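Local coordinates for hypothetical protein PH1566 (Pyrococcus horikoshii, PDB 2E3U) that probably binds RNA through its K homology domains as a Dim2p-type processing factor of pre-ribosomal RNA, at residues 36-41 and 76-81; 42-47 and 98-103; 117-122 and 170-175. All blocks are in the same frame, centred on the assembly; numbering follows the deposited sequence.

Interaction 1 (36-41 and 76-81); sequences EYVKIP and VWITST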
loop_
_atom_site.group_PDB
_atom_site.type_symbol
_atom_site.label_atom_id
_atom_site.label_comp_id
_atom_site.label_asym_id
_atom_site.label_seq_id
_atom_site.Cartn_x
_atom_site.Cartn_y
_atom_site.Cartn_z
ATOM N N GLU A 36 4.369 10.947 -13.677
ATOM C CA GLU A 36 5.038 10.140 -12.645
ATOM C C GLU A 36 5.403 8.782 -13.214
ATOM O O GLU A 36 4.637 8.159 -13.958
ATOM C CB GLU A 36 4.174 9.961 -11.390
ATOM C CG GLU A 36 3.717 11.255 -10.744
ATOM C CD GLU A 36 4.865 12.102 -10.159
ATOM O OE1 GLU A 36 5.805 11.502 -9.556
ATOM O OE2 GLU A 36 4.807 13.357 -10.302
ATOM N N TYR A 37 6.587 8.317 -12.871
ATOM C CA TYR A 37 7.052 7.045 -13.414
ATOM C C TYR A 37 7.302 6.098 -12.265
ATOM O O TYR A 37 8.034 6.446 -11.346
ATOM C CB TYR A 37 8.345 7.249 -14.211
ATOM C CG TYR A 37 9.176 6.001 -14.404
ATOM C CD1 TYR A 37 10.090 5.586 -13.429
ATOM C CD2 TYR A 37 9.076 5.257 -15.570
ATOM C CE1 TYR A 37 10.883 4.443 -13.604
ATOM C CE2 TYR A 37 9.877 4.117 -15.781
ATOM C CZ TYR A 37 10.774 3.716 -14.792
ATOM O OH TYR A 37 11.541 2.590 -14.977
ATOM N N VAL A 38 6.727 4.903 -12.317
ATOM C CA VAL A 38 7.077 3.878 -11.302
ATOM C C VAL A 38 7.346 2.500 -11.894
ATOM O O VAL A 38 7.239 2.299 -13.088
ATOM C CB VAL A 38 6.015 3.773 -10.132
ATOM C CG1 VAL A 38 5.884 5.094 -9.390
ATOM C CG2 VAL A 38 4.665 3.271 -10.619
ATOM N N LYS A 39 7.682 1.544 -11.041
ATOM C CA LYS A 39 7.878 0.175 -11.484
ATOM C C LYS A 39 7.267 -0.716 -10.431
ATOM O O LYS A 39 7.583 -0.562 -9.253
ATOM C CB LYS A 39 9.389 -0.105 -11.629
ATOM C CG LYS A 39 9.769 -1.310 -12.487
ATOM C CD LYS A 39 11.021 -0.987 -13.318
ATOM C CE LYS A 39 11.520 -2.201 -14.091
ATOM N NZ LYS A 39 12.936 -2.067 -14.621
ATOM N N ILE A 40 6.381 -1.626 -10.856
ATOM C CA ILE A 40 5.734 -2.609 -9.975
ATOM C C ILE A 40 6.194 -4.013 -10.404
ATOM O O ILE A 40 6.686 -4.175 -11.514
ATOM C CB ILE A 40 4.165 -2.470 -9.959
ATOM C CG1 ILE A 40 3.519 -2.942 -11.294
ATOM C CG2 ILE A 40 3.761 -1.027 -9.605
ATOM C CD1 ILE A 40 1.957 -3.174 -11.180
ATOM N N PRO A 41 6.075 -5.023 -9.514
ATOM C CA PRO A 41 6.496 -6.385 -9.891
ATOM C C PRO A 41 5.689 -6.917 -11.047
ATOM O O PRO A 41 4.499 -6.621 -11.137
ATOM C CB PRO A 41 6.185 -7.240 -8.635
ATOM C CG PRO A 41 5.934 -6.290 -7.532
ATOM C CD PRO A 41 5.567 -4.954 -8.126
ATOM N N VAL A 76 5.398 1.698 -15.120
ATOM C CA VAL A 76 4.125 2.418 -15.247
ATOM C C VAL A 76 4.322 3.920 -15.230
ATOM O O VAL A 76 5.038 4.449 -14.384
ATOM C CB VAL A 76 3.079 2.022 -14.149
ATOM C CG1 VAL A 76 1.672 2.590 -14.479
ATOM C CG2 VAL A 76 3.020 0.468 -13.945
ATOM N N TRP A 77 3.677 4.584 -16.193
ATOM C CA TRP A 77 3.646 6.033 -16.319
ATOM C C TRP A 77 2.253 6.581 -15.965
ATOM O O TRP A 77 1.256 6.178 -16.546
ATOM C CB TRP A 77 4.028 6.458 -17.767
ATOM C CG TRP A 77 5.429 6.136 -18.141
ATOM C CD1 TRP A 77 6.487 6.986 -18.097
ATOM C CD2 TRP A 77 5.948 4.876 -18.659
ATOM N NE1 TRP A 77 7.622 6.345 -18.509
ATOM C CE2 TRP A 77 7.325 5.059 -18.875
ATOM C CE3 TRP A 77 5.374 3.623 -18.957
ATOM C CZ2 TRP A 77 8.171 4.029 -19.364
ATOM C CZ3 TRP A 77 6.206 2.597 -19.458
ATOM C CH2 TRP A 77 7.592 2.812 -19.659
ATOM N N ILE A 78 2.198 7.522 -15.032
ATOM C CA ILE A 78 0.974 8.178 -14.675
ATOM C C ILE A 78 1.041 9.602 -15.181
ATOM O O ILE A 78 1.866 10.390 -14.731
ATOM C CB ILE A 78 0.677 8.123 -13.147
ATOM C CG1 ILE A 78 0.648 6.675 -12.633
ATOM C CG2 ILE A 78 -0.662 8.839 -12.834
ATOM C CD1 ILE A 78 2.032 6.092 -12.146
ATOM N N THR A 79 0.180 9.927 -16.136
ATOM C CA THR A 79 0.237 11.232 -16.781
ATOM C C THR A 79 -1.063 12.023 -16.621
ATOM O O THR A 79 -2.165 11.462 -16.583
ATOM C CB THR A 79 0.677 11.151 -18.282
ATOM O OG1 THR A 79 -0.157 10.225 -18.970
ATOM C CG2 THR A 79 2.081 10.641 -18.430
ATOM N N SER A 80 -0.934 13.343 -16.514
ATOM C CA SER A 80 -2.125 14.145 -16.334
ATOM C C SER A 80 -2.770 14.352 -17.706
ATOM O O SER A 80 -2.115 14.174 -18.714
ATOM C CB SER A 80 -1.774 15.472 -15.657
ATOM O OG SER A 80 -1.007 16.258 -16.522
ATOM N N THR A 81 -4.059 14.684 -17.717
ATOM C CA THR A 81 -4.811 15.016 -18.922
ATOM C C THR A 81 -5.440 16.421 -18.717
ATOM O O THR A 81 -5.239 17.057 -17.667
ATOM C CB THR A 81 -5.918 13.988 -19.182
ATOM O OG1 THR A 81 -6.937 14.130 -18.190
ATOM C CG2 THR A 81 -5.391 12.564 -19.136
#

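Interaction 2 (42-47 and 98-103); sequences KDRIAV and LAIGRG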
loop_
_atom_site.group_PDB
_atom_site.type_symbol
_atom_site.label_atom_id
_atom_site.label_comp_id
_atom_site.label_asym_id
_atom_site.label_seq_id
_atom_site.Cartn_x
_atom_site.Cartn_y
_atom_site.Cartn_z
ATOM N N LYS A 42 6.320 -7.723 -11.899
ATOM C CA LYS A 42 5.618 -8.421 -12.994
ATOM C C LYS A 42 4.429 -9.248 -12.472
ATOM O O LYS A 42 3.355 -9.323 -13.098
ATOM C CB LYS A 42 6.589 -9.300 -13.774
ATOM C CG LYS A 42 7.328 -8.589 -14.934
ATOM C CD LYS A 42 8.555 -7.781 -14.475
ATOM C CE LYS A 42 9.840 -8.629 -14.357
ATOM N NZ LYS A 42 10.363 -9.182 -15.657
ATOM N N ASP A 43 4.653 -9.872 -11.323
ATOM C CA ASP A 43 3.614 -10.468 -10.488
ATOM C C ASP A 43 2.290 -9.650 -10.392
ATOM O O ASP A 43 1.178 -10.208 -10.354
ATOM C CB ASP A 43 4.216 -10.682 -9.080
ATOM C CG ASP A 43 3.650 -11.895 -8.375
ATOM O OD1 ASP A 43 2.833 -11.702 -7.435
ATOM O OD2 ASP A 43 4.022 -13.038 -8.753
ATOM N N ARG A 44 2.404 -8.334 -10.365
ATOM C CA ARG A 44 1.233 -7.502 -10.049
ATOM C C ARG A 44 0.530 -6.835 -11.227
ATOM O O ARG A 44 -0.582 -6.294 -11.075
ATOM C CB ARG A 44 1.578 -6.483 -8.956
ATOM C CG ARG A 44 2.010 -7.153 -7.664
ATOM C CD ARG A 44 0.902 -7.991 -7.071
ATOM N NE ARG A 44 -0.182 -7.135 -6.573
ATOM C CZ ARG A 44 -1.305 -7.592 -6.022
ATOM N NH1 ARG A 44 -2.222 -6.746 -5.587
ATOM N NH2 ARG A 44 -1.496 -8.905 -5.867
ATOM N N ILE A 45 1.160 -6.882 -12.391
ATOM C CA ILE A 45 0.715 -6.116 -13.559
ATOM C C ILE A 45 -0.711 -6.516 -13.946
ATOM O O ILE A 45 -1.584 -5.641 -14.185
ATOM C CB ILE A 45 1.693 -6.322 -14.739
ATOM C CG1 ILE A 45 2.968 -5.499 -14.516
ATOM C CG2 ILE A 45 1.018 -6.009 -16.129
ATOM C CD1 ILE A 45 4.108 -5.853 -15.534
ATOM N N ALA A 46 -0.928 -7.839 -13.994
ATOM C CA ALA A 46 -2.219 -8.414 -14.316
ATOM C C ALA A 46 -3.335 -7.902 -13.381
ATOM O O ALA A 46 -4.446 -7.652 -13.838
ATOM C CB ALA A 46 -2.148 -9.992 -14.347
ATOM N N VAL A 47 -3.030 -7.715 -12.092
ATOM C CA VAL A 47 -4.010 -7.117 -11.159
ATOM C C VAL A 47 -4.225 -5.603 -11.360
ATOM O O VAL A 47 -5.366 -5.102 -11.225
ATOM C CB VAL A 47 -3.767 -7.519 -9.655
ATOM C CG1 VAL A 47 -2.467 -7.034 -9.173
ATOM C CG2 VAL A 47 -4.836 -6.958 -8.754
ATOM N N LEU A 98 1.366 2.025 -7.009
ATOM C CA LEU A 98 2.362 1.514 -6.036
ATOM C C LEU A 98 1.781 0.596 -4.948
ATOM O O LEU A 98 2.410 -0.395 -4.591
ATOM C CB LEU A 98 3.088 2.672 -5.329
ATOM C CG LEU A 98 4.063 3.475 -6.166
ATOM C CD1 LEU A 98 4.536 4.639 -5.305
ATOM C CD2 LEU A 98 5.249 2.527 -6.596
ATOM N N ALA A 99 0.607 0.972 -4.412
ATOM C CA ALA A 99 -0.108 0.182 -3.410
ATOM C C ALA A 99 -0.524 -1.209 -3.971
ATOM O O ALA A 99 -0.298 -2.223 -3.327
ATOM C CB ALA A 99 -1.345 0.958 -2.897
ATOM N N ILE A 100 -1.139 -1.230 -5.158
ATOM C CA ILE A 100 -1.416 -2.483 -5.876
ATOM C C ILE A 100 -0.120 -3.309 -6.109
ATOM O O ILE A 100 -0.070 -4.501 -5.853
ATOM C CB ILE A 100 -2.157 -2.199 -7.224
ATOM C CG1 ILE A 100 -3.500 -1.509 -6.931
ATOM C CG2 ILE A 100 -2.374 -3.527 -8.052
ATOM C CD1 ILE A 100 -4.206 -0.949 -8.200
ATOM N N GLY A 101 0.923 -2.660 -6.584
ATOM C CA GLY A 101 2.193 -3.301 -6.771
ATOM C C GLY A 101 2.773 -3.911 -5.530
ATOM O O GLY A 101 3.449 -4.945 -5.624
ATOM N N ARG A 102 2.526 -3.292 -4.372
ATOM C CA ARG A 102 3.008 -3.812 -3.089
ATOM C C ARG A 102 2.000 -4.740 -2.371
ATOM O O ARG A 102 2.013 -4.908 -1.130
ATOM C CB ARG A 102 3.421 -2.636 -2.195
ATOM C CG ARG A 102 4.671 -1.920 -2.673
ATOM C CD ARG A 102 5.900 -2.798 -2.414
ATOM N NE ARG A 102 6.306 -3.610 -3.548
ATOM C CZ ARG A 102 6.898 -4.802 -3.459
ATOM N NH1 ARG A 102 7.115 -5.388 -2.280
ATOM N NH2 ARG A 102 7.245 -5.434 -4.569
ATOM N N GLY A 103 1.072 -5.279 -3.145
ATOM C CA GLY A 103 0.205 -6.314 -2.625
ATOM C C GLY A 103 -1.190 -5.946 -2.170
ATOM O O GLY A 103 -1.932 -6.853 -1.808
#

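Interaction 3 (117-122 and 170-175); sequences EYLEII and AIIGNP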
loop_
_atom_site.group_PDB
_atom_site.type_symbol
_atom_site.label_atom_id
_atom_site.label_comp_id
_atom_site.label_asym_id
_atom_site.label_seq_id
_atom_site.Cartn_x
_atom_site.Cartn_y
_atom_site.Cartn_z
ATOM N N GLU A 117 -5.231 10.795 3.207
ATOM C CA GLU A 117 -4.748 9.407 3.228
ATOM C C GLU A 117 -3.457 9.316 2.422
ATOM O O GLU A 117 -3.350 9.909 1.337
ATOM C CB GLU A 117 -5.806 8.440 2.701
ATOM C CG GLU A 117 -5.997 7.234 3.568
ATOM C CD GLU A 117 -7.091 7.380 4.585
ATOM O OE1 GLU A 117 -7.623 8.464 4.824
ATOM O OE2 GLU A 117 -7.431 6.372 5.185
ATOM N N TYR A 118 -2.484 8.592 2.971
ATOM C CA TYR A 118 -1.148 8.469 2.390
ATOM C C TYR A 118 -0.742 7.004 2.348
ATOM O O TYR A 118 -1.345 6.158 3.016
ATOM C CB TYR A 118 -0.114 9.235 3.230
ATOM C CG TYR A 118 -0.352 10.739 3.316
ATOM C CD1 TYR A 118 0.370 11.633 2.525
ATOM C CD2 TYR A 118 -1.306 11.256 4.182
ATOM C CE1 TYR A 118 0.140 13.011 2.607
ATOM C CE2 TYR A 118 -1.545 12.628 4.267
ATOM C CZ TYR A 118 -0.831 13.493 3.471
ATOM O OH TYR A 118 -1.070 14.851 3.592
ATOM N N LEU A 119 0.292 6.740 1.566
ATOM C CA LEU A 119 0.852 5.431 1.383
ATOM C C LEU A 119 2.238 5.494 1.974
ATOM O O LEU A 119 2.932 6.468 1.753
ATOM C CB LEU A 119 0.948 5.083 -0.112
ATOM C CG LEU A 119 1.681 3.805 -0.444
ATOM C CD1 LEU A 119 1.038 2.531 0.178
ATOM C CD2 LEU A 119 1.833 3.680 -1.997
ATOM N N GLU A 120 2.626 4.467 2.725
ATOM C CA GLU A 120 3.986 4.344 3.208
ATOM C C GLU A 120 4.472 2.925 2.959
ATOM O O GLU A 120 3.855 1.982 3.414
ATOM C CB GLU A 120 4.126 4.745 4.704
ATOM C CG GLU A 120 5.459 4.237 5.354
ATOM C CD GLU A 120 6.089 5.160 6.395
ATOM O OE1 GLU A 120 7.312 5.023 6.646
ATOM O OE2 GLU A 120 5.403 6.019 6.988
ATOM N N ILE A 121 5.570 2.787 2.225
ATOM C CA ILE A 121 6.206 1.482 1.992
ATOM C C ILE A 121 7.487 1.315 2.814
ATOM O O ILE A 121 8.407 2.124 2.749
ATOM C CB ILE A 121 6.602 1.240 0.516
ATOM C CG1 ILE A 121 5.567 1.772 -0.475
ATOM C CG2 ILE A 121 6.929 -0.240 0.268
ATOM C CD1 ILE A 121 4.297 1.070 -0.472
ATOM N N ILE A 122 7.538 0.222 3.562
ATOM C CA ILE A 122 8.657 -0.098 4.432
ATOM C C ILE A 122 9.375 -1.335 3.900
ATOM O O ILE A 122 8.744 -2.363 3.670
ATOM C CB ILE A 122 8.142 -0.384 5.887
ATOM C CG1 ILE A 122 7.538 0.876 6.518
ATOM C CG2 ILE A 122 9.245 -0.902 6.770
ATOM C CD1 ILE A 122 8.463 2.115 6.422
ATOM N N ALA A 170 3.399 -2.445 3.452
ATOM C CA ALA A 170 2.877 -1.156 2.964
ATOM C C ALA A 170 1.648 -0.759 3.793
ATOM O O ALA A 170 0.867 -1.614 4.167
ATOM C CB ALA A 170 2.538 -1.219 1.479
ATOM N N ILE A 171 1.507 0.531 4.074
ATOM C CA ILE A 171 0.503 1.045 4.984
ATOM C C ILE A 171 -0.243 2.185 4.309
ATOM O O ILE A 171 0.359 2.987 3.599
ATOM C CB ILE A 171 1.121 1.535 6.317
ATOM C CG1 ILE A 171 2.133 0.506 6.855
ATOM C CG2 ILE A 171 0.006 1.810 7.348
ATOM C CD1 ILE A 171 2.912 0.931 8.152
ATOM N N ILE A 172 -1.565 2.210 4.486
ATOM C CA ILE A 172 -2.428 3.275 3.971
ATOM C C ILE A 172 -3.237 3.805 5.120
ATOM O O ILE A 172 -3.855 3.039 5.840
ATOM C CB ILE A 172 -3.400 2.803 2.840
ATOM C CG1 ILE A 172 -2.623 2.378 1.595
ATOM C CG2 ILE A 172 -4.342 3.939 2.476
ATOM C CD1 ILE A 172 -3.456 1.555 0.584
ATOM N N GLY A 173 -3.181 5.110 5.326
ATOM C CA GLY A 173 -3.757 5.705 6.502
ATOM C C GLY A 173 -3.565 7.189 6.499
ATOM O O GLY A 173 -2.801 7.707 5.701
ATOM N N ASN A 174 -4.240 7.892 7.398
ATOM C CA ASN A 174 -3.788 9.256 7.673
ATOM C C ASN A 174 -2.433 9.165 8.422
ATOM O O ASN A 174 -2.076 8.091 8.903
ATOM C CB ASN A 174 -4.865 10.089 8.395
ATOM C CG ASN A 174 -5.078 9.678 9.842
ATOM O OD1 ASN A 174 -6.192 9.754 10.363
ATOM N ND2 ASN A 174 -4.017 9.270 10.501
ATOM N N PRO A 175 -1.659 10.273 8.499
ATOM C CA PRO A 175 -0.314 10.119 9.048
ATOM C C PRO A 175 -0.278 9.517 10.447
ATOM O O PRO A 175 0.698 8.857 10.813
ATOM C CB PRO A 175 0.202 11.566 9.092
ATOM C CG PRO A 175 -0.552 12.221 7.934
ATOM C CD PRO A 175 -1.933 11.671 8.131
#

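Interaction 1 (36-41 and 76-81)
The carbonyl oxygen Glu-36 O takes one of the shortest bonds between strands 36-39 and 76-80, from Ile-78 N at 2.7 Å, with a nearly straight N-H...O angle. Trp-77 CA lies 3.3 Å from the same Glu-36 O and adds a C-H...O contact. The return bond runs from Glu-36 N to Ile-78 O, and a second reciprocal pair joins Val-38 with Val-76, Val-38 N reaching Val-76 O at 2.7 Å. Glu-36/Ile-78 and Val-38/Val-76 are thus hydrogen-bonded antiparallel pairs, with Tyr-37/Trp-77 the non-hydrogen-bonded pair between them.

That middle pair forms an offset edge-to-face stack, centroids 5.3 Å apart and planes at 65°. Tyr-37 presents CD2, 3.5 Å from Trp-77 NE1, and this carbon stands over one face of the indole, displaced toward its rim. Tyr-37 CG is anti to the backbone N (chi1 159°) and Trp-77 CG anti to the carbonyl carbon (chi1 -65°), torsions from which the two side chains run side by side. The phenol OH is hydrogen-bonded to Glu-75.

On the face bearing Glu-36, Val-38, Val-76 and Ile-78, the last three make the aliphatic contacts: Val-38 CG2 meets Val-76 CB and Ile-78 CD1, each at 4.1 Å. Helix 87-101 packs here, through Val-90 and Trp-91 on Glu-36, Arg-94 on Val-38 and Ala-93 on Ile-78. An edge strand paired antiparallel to a central one, with a helix across one face, is characteristic of the three-stranded sheet of a type I KH domain, strand order 1-3-2.

Interaction 2 (42-47 and 98-103)
Arg-44 has CG anti to its carbonyl carbon (chi1 -61°), and further bends at chi2 (-63°) and chi3 (-69°) fold the chain back so that NE meets the carbonyl of Ile-100 near the end of helix 87-101. NE lies 2.7 Å from Ile-100 O, the donor tilted from the carbonyl plane; NH1 adds a weak bond to the same Ile-100 O at 3.1 Å. From the opposite face of that carbonyl comes Gly-103 N, 3.0 Å from Ile-100 O. This last bond belongs to a Schellman motif that ends the helix, with Gly-103 as the C-prime residue at positive phi. In the KH fold, helix 42-49 precedes the GxxG loop, and here Arg-44 joins it to the C-terminal end of helix 87-101. Gly-103 CA lies over one face of the guanidinium, offset toward the rim. Closer to the backbone, Arg-44 CB is 3.9 Å from Gly-101 CA and Arg-44 CG 3.3 Å from Gly-101 O. An alanine in place of Arg-44 would probably leave Ile-100 O with the Schellman bond from Gly-103 N but without its cross-helix donors, and open a gap over Gly-103. Over the opposite face of the guanidinium, Val-47 CG1 also meets Ile-100 CG2 at 3.7 Å, although the placement of that valine branch is doubtful because it crowds Arg-44 O. Tyr-165 of strand 161-165 also packs on Arg-44.

Interaction 3 (117-122 and 170-175)
Tyr-118 and Gly-173 exchange backbone bonds, Tyr-118 N to Gly-173 O at 2.9 Å and Gly-173 N to Tyr-118 O at 3.1 Å, and Glu-120 and Ile-171 do the same. The axes of 118-122 and 170-173 run at 161°, antiparallel, as parts of edge strand 118-123 and central strand 168-173 in the second KH domain's three-stranded sheet. Between and beyond the hydrogen-bonded pairs sit two non-hydrogen-bonded ones, Leu-119/Ile-172 and Ile-121/Ala-170, whose side chains share one face. There Leu-119 CD1, placed by a chi2 of 60°, lies 3.9 Å from Ile-172 CG1.

The other face carries Tyr-118, Glu-120 and Ile-171. Tyr-118 CE2 comes within 3.8 Å of Pro-175 CG, the two side chains crossing obliquely. Asn-174 holds the N-cap position of the helix that Pro-175 begins, so the tyrosine rests against the start of helix 175-189.

Further out, each face has its own cover. Ile-178 of helix 175-189 touches Tyr-118, Glu-120 and Ile-171, and Lys-182 of that helix makes a salt bridge with Glu-120 OE1. Leu-98 and Asp-95 of helix 87-101 reach Leu-119 from the other side, and Ala-99 reaches Ile-172; the sheet therefore lies between its own domain's helix and one from the first KH domain. At the strand start the Glu-117 side chain, its OE2 salt-bridged to Arg-111, crosses that of Ile-172 at about a right angle, Glu-117 CG 3.8 Å from Ile-172 CG2. The tightest carbon pair joins Ile-121 CD1 to Ala-170 CB, at 3.5 Å.

From the N terminus, strand 35-39 leads straight into helix 42-49, so the first segments of interactions 1 and 2 are consecutive. Interaction 1 closes its loop when strand 75-80 returns beside the first strand; helix 87-101 then closes interaction 2. Their segments alternate along the chain, so the two loops cross, and they touch: Ile-40 CB lies 3.8 Å from Gly-101 CA. Together they tie sheet and helices of the first KH domain. Interaction 3 follows in series, closing the second domain's sheet. It meets interaction 2 where Leu-98 CB packs 3.7 Å from Leu-119 CD2, whereas interactions 1 and 3 do not touch, their nearest atoms about 9 Å apart.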